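Local coordinates for SLT domain-containing protein (Bdellovibrio bacteriovorus HD100, PDB 6TAB) that probably cleaves peptidoglycan as a lysozyme of altered substrate specificity, easing the exit of this periplasmic predator from its prey cell, at residues D155-D158 with N162-I165; I174-A179 with A226-V231. All coordinates share one frame; numbering follows the deposited sequence.

Interaction 1 of 2, residues D155-D158 with N162-I165; sequences DFND and NRVI
With chi1 at -78°, Asn157 turns its amide beside its own backbone N, where OD1 meets Arg163; the arginine chain bends about CB-CG (chi2 -63°) and brings its guanidinium back to that oxygen. Arg163 NH1 donates to Asn157 OD1 over 2.8 Å on a lone pair, although the oxygen is tilted out of the guanidinium plane and the amide and guanidinium planes stand 58° apart. Water 1 accepts from Arg163 NE and donates to Asp155 O, giving the guanidinium a second, solvent-mediated link. The backbone closes as an antiparallel, non-hydrogen-bonded pair of Asn157 and Arg163, flanked by the bonds Val164 N to Phe156 O (3.0 Å) and Asp158 N to Asn162 O (2.9 Å). Asp158 OD1 receives Asn162 N from above the carboxylate plane at 3.1 Å and also takes the N-H of Asn160; OD2 accepts from water 2, shared with Arg163 O, and water 3, shared with Asn162 OD1. The apolar part rests on Val164, whose CG2 lies 3.7 Å from Phe156 CE1 and also packs against the backbone at Asp158. The contact forms the exposed end of a beta hairpin, in which strand 163-167 runs back antiparallel to strand 151-154 and Val164 also bonds the backbone of Glu154.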
loop_
_atom_site.group_PDB
_atom_site.type_symbol
_atom_site.label_atom_id
_atom_site.label_comp_id
_atom_site.label_asym_id
_atom_site.label_seq_id
_atom_site.Cartn_x
_atom_site.Cartn_y
_atom_site.Cartn_z
ATOM N N ASP A 155 1.726 16.644 12.613
ATOM C CA ASP A 155 1.876 18.091 12.915
ATOM C C ASP A 155 0.744 18.920 12.280
ATOM O O ASP A 155 0.826 20.133 12.318
ATOM C CB ASP A 155 3.264 18.621 12.529
ATOM C CG ASP A 155 3.591 18.679 11.049
ATOM O OD1 ASP A 155 2.656 18.521 10.226
ATOM O OD2 ASP A 155 4.812 18.856 10.726
ATOM N N PHE A 156 -0.322 18.261 11.788
ATOM C CA PHE A 156 -1.496 18.931 11.158
ATOM C C PHE A 156 -2.790 18.438 11.822
ATOM O O PHE A 156 -2.804 17.357 12.440
ATOM C CB PHE A 156 -1.498 18.695 9.637
ATOM C CG PHE A 156 -1.426 17.257 9.167
ATOM C CD1 PHE A 156 -2.578 16.501 9.013
ATOM C CD2 PHE A 156 -0.212 16.652 8.855
ATOM C CE1 PHE A 156 -2.528 15.191 8.559
ATOM C CE2 PHE A 156 -0.160 15.331 8.418
ATOM C CZ PHE A 156 -1.321 14.597 8.297
ATOM N N ASN A 157 -3.883 19.220 11.690
ATOM C CA ASN A 157 -5.167 18.964 12.334
ATOM C C ASN A 157 -6.132 18.189 11.431
ATOM O O ASN A 157 -6.157 18.336 10.186
ATOM C CB ASN A 157 -5.835 20.263 12.780
ATOM C CG ASN A 157 -5.280 20.870 14.050
ATOM O OD1 ASN A 157 -4.566 20.206 14.825
ATOM N ND2 ASN A 157 -5.587 22.160 14.253
ATOM N N ASP A 158 -7.018 17.457 12.110
ATOM C CA ASP A 158 -8.257 16.952 11.575
ATOM C C ASP A 158 -9.275 18.111 11.509
ATOM O O ASP A 158 -8.989 19.255 11.917
ATOM C CB ASP A 158 -8.752 15.718 12.352
ATOM C CG ASP A 158 -9.257 15.960 13.766
ATOM O OD1 ASP A 158 -9.625 17.142 14.094
ATOM O OD2 ASP A 158 -9.311 14.924 14.553
ATOM N N ASN A 162 -8.032 18.797 16.249
ATOM C CA ASN A 162 -7.132 17.930 17.006
ATOM C C ASN A 162 -6.079 17.351 16.057
ATOM O O ASN A 162 -6.393 16.990 14.912
ATOM C CB ASN A 162 -7.934 16.809 17.698
ATOM C CG ASN A 162 -8.999 17.348 18.641
ATOM O OD1 ASN A 162 -10.186 17.022 18.510
ATOM N ND2 ASN A 162 -8.596 18.210 19.557
ATOM N N ARG A 163 -4.814 17.246 16.518
ATOM C CA ARG A 163 -3.782 16.712 15.647
ATOM C C ARG A 163 -4.153 15.286 15.190
ATOM O O ARG A 163 -4.648 14.441 15.961
ATOM C CB ARG A 163 -2.405 16.681 16.318
ATOM C CG ARG A 163 -1.852 18.032 16.732
ATOM C CD ARG A 163 -1.573 19.023 15.632
ATOM N NE ARG A 163 -0.986 20.259 16.157
ATOM C CZ ARG A 163 -1.622 21.202 16.863
ATOM N NH1 ARG A 163 -2.964 21.249 16.935
ATOM N NH2 ARG A 163 -0.874 22.152 17.401
ATOM N N VAL A 164 -3.912 15.016 13.897
ATOM C CA VAL A 164 -4.151 13.695 13.311
ATOM C C VAL A 164 -3.228 12.644 13.966
ATOM O O VAL A 164 -2.025 12.898 14.148
ATOM C CB VAL A 164 -3.973 13.718 11.779
ATOM C CG1 VAL A 164 -3.953 12.334 11.158
ATOM C CG2 VAL A 164 -5.080 14.559 11.150
ATOM N N ILE A 165 -3.803 11.470 14.272
ATOM C CA ILE A 165 -3.061 10.293 14.776
ATOM C C ILE A 165 -3.067 9.218 13.679
ATOM O O ILE A 165 -4.138 8.695 13.303
ATOM C CB ILE A 165 -3.627 9.789 16.129
ATOM C CG1 ILE A 165 -3.688 10.912 17.193
ATOM C CG2 ILE A 165 -2.819 8.584 16.613
ATOM C CD1 ILE A 165 -4.397 10.544 18.495
HETATM O O HOH W 1 1.953 20.793 15.259
HETATM O O HOH W 2 -7.221 13.560 15.761
HETATM O O HOH W 3 -11.217 15.058 16.465
#

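Interaction 2 of 2, residues I174-A179 with A226-V231; sequences IESGNA and ARYWSV
Tyr228 and Ser176 carry nearly all of this contact, which comes down to two hydroxyls meeting between a short helix and a loop remote from it in sequence. Tyr228 swings its ring away from its own backbone N (chi1 -163°), and the phenol reaches helix 174-178 with its OH 2.8 Å from Ser176 OG. Either oxygen could be the donor. The serine oxygen sits at the ring edge, near the plane of the phenol, and the nearest ring carbons, CE2 and CZ of Tyr228, are each 3.7 Å from Ser176 OG. Both hydroxyls have a further partner in Ser173, just before the helix: its OG bonds Ser176 OG, and its N makes a weak bond to Tyr228 OH. The phenol OH thus meets both Ser176 within the helix and, weakly, the backbone just before it. At the other end of the side chain, Tyr228 CD1 lies over the centre of the Trp229 ring, 3.6 Å above its plane, while Ile203 of helix 193-211 also touches the tyrosine. Hydroxyl bridging of this kind joins the helix after the hairpin to the loop before helix 238-248, within the largely helical lysozyme-like fold of the SLT family.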
loop_
_atom_site.group_PDB
_atom_site.type_symbol
_atom_site.label_atom_id
_atom_site.label_comp_id
_atom_site.label_asym_id
_atom_site.label_seq_id
_atom_site.Cartn_x
_atom_site.Cartn_y
_atom_site.Cartn_z
ATOM N N ILE A 174 -8.204 7.888 10.960
ATOM C CA ILE A 174 -9.609 7.493 10.900
ATOM C C ILE A 174 -10.441 8.426 9.981
ATOM O O ILE A 174 -11.278 7.907 9.224
ATOM C CB ILE A 174 -10.229 7.335 12.293
ATOM C CG1 ILE A 174 -11.593 6.652 12.227
ATOM C CG2 ILE A 174 -10.300 8.648 13.065
ATOM C CD1 ILE A 174 -12.063 6.097 13.567
ATOM N N GLU A 175 -10.245 9.753 10.021
ATOM C CA GLU A 175 -11.063 10.663 9.186
ATOM C C GLU A 175 -10.702 10.431 7.704
ATOM O O GLU A 175 -11.585 10.228 6.833
ATOM C CB GLU A 175 -10.909 12.115 9.662
ATOM C CG GLU A 175 -11.772 13.111 8.910
ATOM C CD GLU A 175 -11.807 14.505 9.513
ATOM O OE1 GLU A 175 -10.763 15.160 9.571
ATOM O OE2 GLU A 175 -12.896 14.942 9.879
ATOM N N SER A 176 -9.413 10.537 7.371
ATOM C CA SER A 176 -9.002 10.385 5.967
ATOM C C SER A 176 -9.352 8.990 5.440
ATOM O O SER A 176 -9.859 8.846 4.307
ATOM C CB SER A 176 -7.537 10.730 5.760
ATOM O OG SER A 176 -6.705 9.804 6.434
ATOM N N GLY A 177 -9.140 7.948 6.243
ATOM C CA GLY A 177 -9.449 6.568 5.818
ATOM C C GLY A 177 -10.936 6.346 5.550
ATOM O O GLY A 177 -11.349 5.681 4.608
ATOM N N ASN A 178 -11.783 6.841 6.454
ATOM C CA ASN A 178 -13.220 6.584 6.337
ATOM C C ASN A 178 -13.818 7.300 5.098
ATOM O O ASN A 178 -14.818 6.809 4.551
ATOM C CB ASN A 178 -13.959 6.907 7.643
ATOM C CG ASN A 178 -13.948 5.769 8.654
ATOM O OD1 ASN A 178 -13.553 4.636 8.316
ATOM N ND2 ASN A 178 -14.399 6.064 9.877
ATOM N N ALA A 179 -13.166 8.341 4.567
ATOM C CA ALA A 179 -13.581 8.978 3.281
ATOM C C ALA A 179 -13.415 8.029 2.069
ATOM O O ALA A 179 -13.927 8.315 0.975
ATOM C CB ALA A 179 -12.803 10.248 3.078
ATOM N N ALA A 226 1.402 7.733 -4.104
ATOM C CA ALA A 226 2.112 8.905 -3.520
ATOM C C ALA A 226 1.123 10.010 -3.108
ATOM O O ALA A 226 1.499 10.919 -2.377
ATOM C CB ALA A 226 3.162 9.422 -4.478
ATOM N N ARG A 227 -0.145 9.964 -3.581
ATOM C CA ARG A 227 -1.170 10.921 -3.047
ATOM C C ARG A 227 -1.311 10.773 -1.514
ATOM O O ARG A 227 -1.541 11.780 -0.814
ATOM C CB ARG A 227 -2.537 10.668 -3.711
ATOM C CG ARG A 227 -2.626 10.997 -5.200
ATOM C CD ARG A 227 -3.828 11.804 -5.536
ATOM N NE ARG A 227 -3.993 12.012 -6.961
ATOM C CZ ARG A 227 -4.813 12.949 -7.431
ATOM N NH1 ARG A 227 -5.290 13.906 -6.617
ATOM N NH2 ARG A 227 -5.111 12.947 -8.720
ATOM N N TYR A 228 -1.189 9.547 -0.978
ATOM C CA TYR A 228 -1.470 9.268 0.459
ATOM C C TYR A 228 -0.172 9.041 1.263
ATOM O O TYR A 228 -0.091 9.516 2.401
ATOM C CB TYR A 228 -2.401 8.047 0.613
ATOM C CG TYR A 228 -3.047 7.959 1.986
ATOM C CD1 TYR A 228 -2.428 7.286 3.042
ATOM C CD2 TYR A 228 -4.265 8.584 2.247
ATOM C CE1 TYR A 228 -2.976 7.274 4.319
ATOM C CE2 TYR A 228 -4.828 8.569 3.509
ATOM C CZ TYR A 228 -4.177 7.937 4.558
ATOM O OH TYR A 228 -4.719 7.934 5.827
ATOM N N TRP A 229 0.799 8.290 0.713
ATOM C CA TRP A 229 1.967 7.780 1.510
ATOM C C TRP A 229 3.283 8.474 1.123
ATOM O O TRP A 229 3.741 8.413 -0.027
ATOM C CB TRP A 229 2.112 6.259 1.369
ATOM C CG TRP A 229 1.064 5.435 2.046
ATOM C CD1 TRP A 229 0.998 5.148 3.379
ATOM C CD2 TRP A 229 -0.055 4.756 1.433
ATOM N NE1 TRP A 229 -0.092 4.365 3.652
ATOM C CE2 TRP A 229 -0.740 4.077 2.476
ATOM C CE3 TRP A 229 -0.553 4.654 0.113
ATOM C CZ2 TRP A 229 -1.851 3.260 2.213
ATOM C CZ3 TRP A 229 -1.635 3.843 -0.138
ATOM C CH2 TRP A 229 -2.290 3.179 0.898
ATOM N N SER A 230 3.952 9.044 2.133
ATOM C CA SER A 230 5.252 9.695 1.953
ATOM C C SER A 230 6.343 8.716 1.473
ATOM O O SER A 230 7.241 9.108 0.718
ATOM C CB SER A 230 5.656 10.381 3.242
ATOM O OG SER A 230 5.965 9.420 4.266
ATOM N N VAL A 231 6.252 7.433 1.868
ATOM C CA VAL A 231 7.288 6.417 1.509
ATOM C C VAL A 231 7.286 6.139 0.001
ATOM O O VAL A 231 8.284 5.623 -0.517
ATOM C CB VAL A 231 7.181 5.110 2.326
ATOM C CG1 VAL A 231 7.417 5.383 3.814
ATOM C CG2 VAL A 231 5.901 4.314 2.051
#

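How the interactions relate
The pair illustrates how chemistry follows place in a fold. Neither is a core contact. Interaction 1 lies at the surface between chain neighbours, its centre about 22 Å from the centre of the chain, and relies on backbone pairing, charged or amide side chains and bridging waters. Interaction 2 is partly buried, its centre about 10 Å from the chain's centre; it covers far less surface (84 against 383 Å²) and joins parts far apart in sequence through one hydroxyl pair. They hold different elements, a hairpin end and a helix-to-loop bridge, yet strand 163-167 leads on to helix 174-178, and the two contacts meet directly where Asp158 CB packs 3.5 Å from Glu175 OE1.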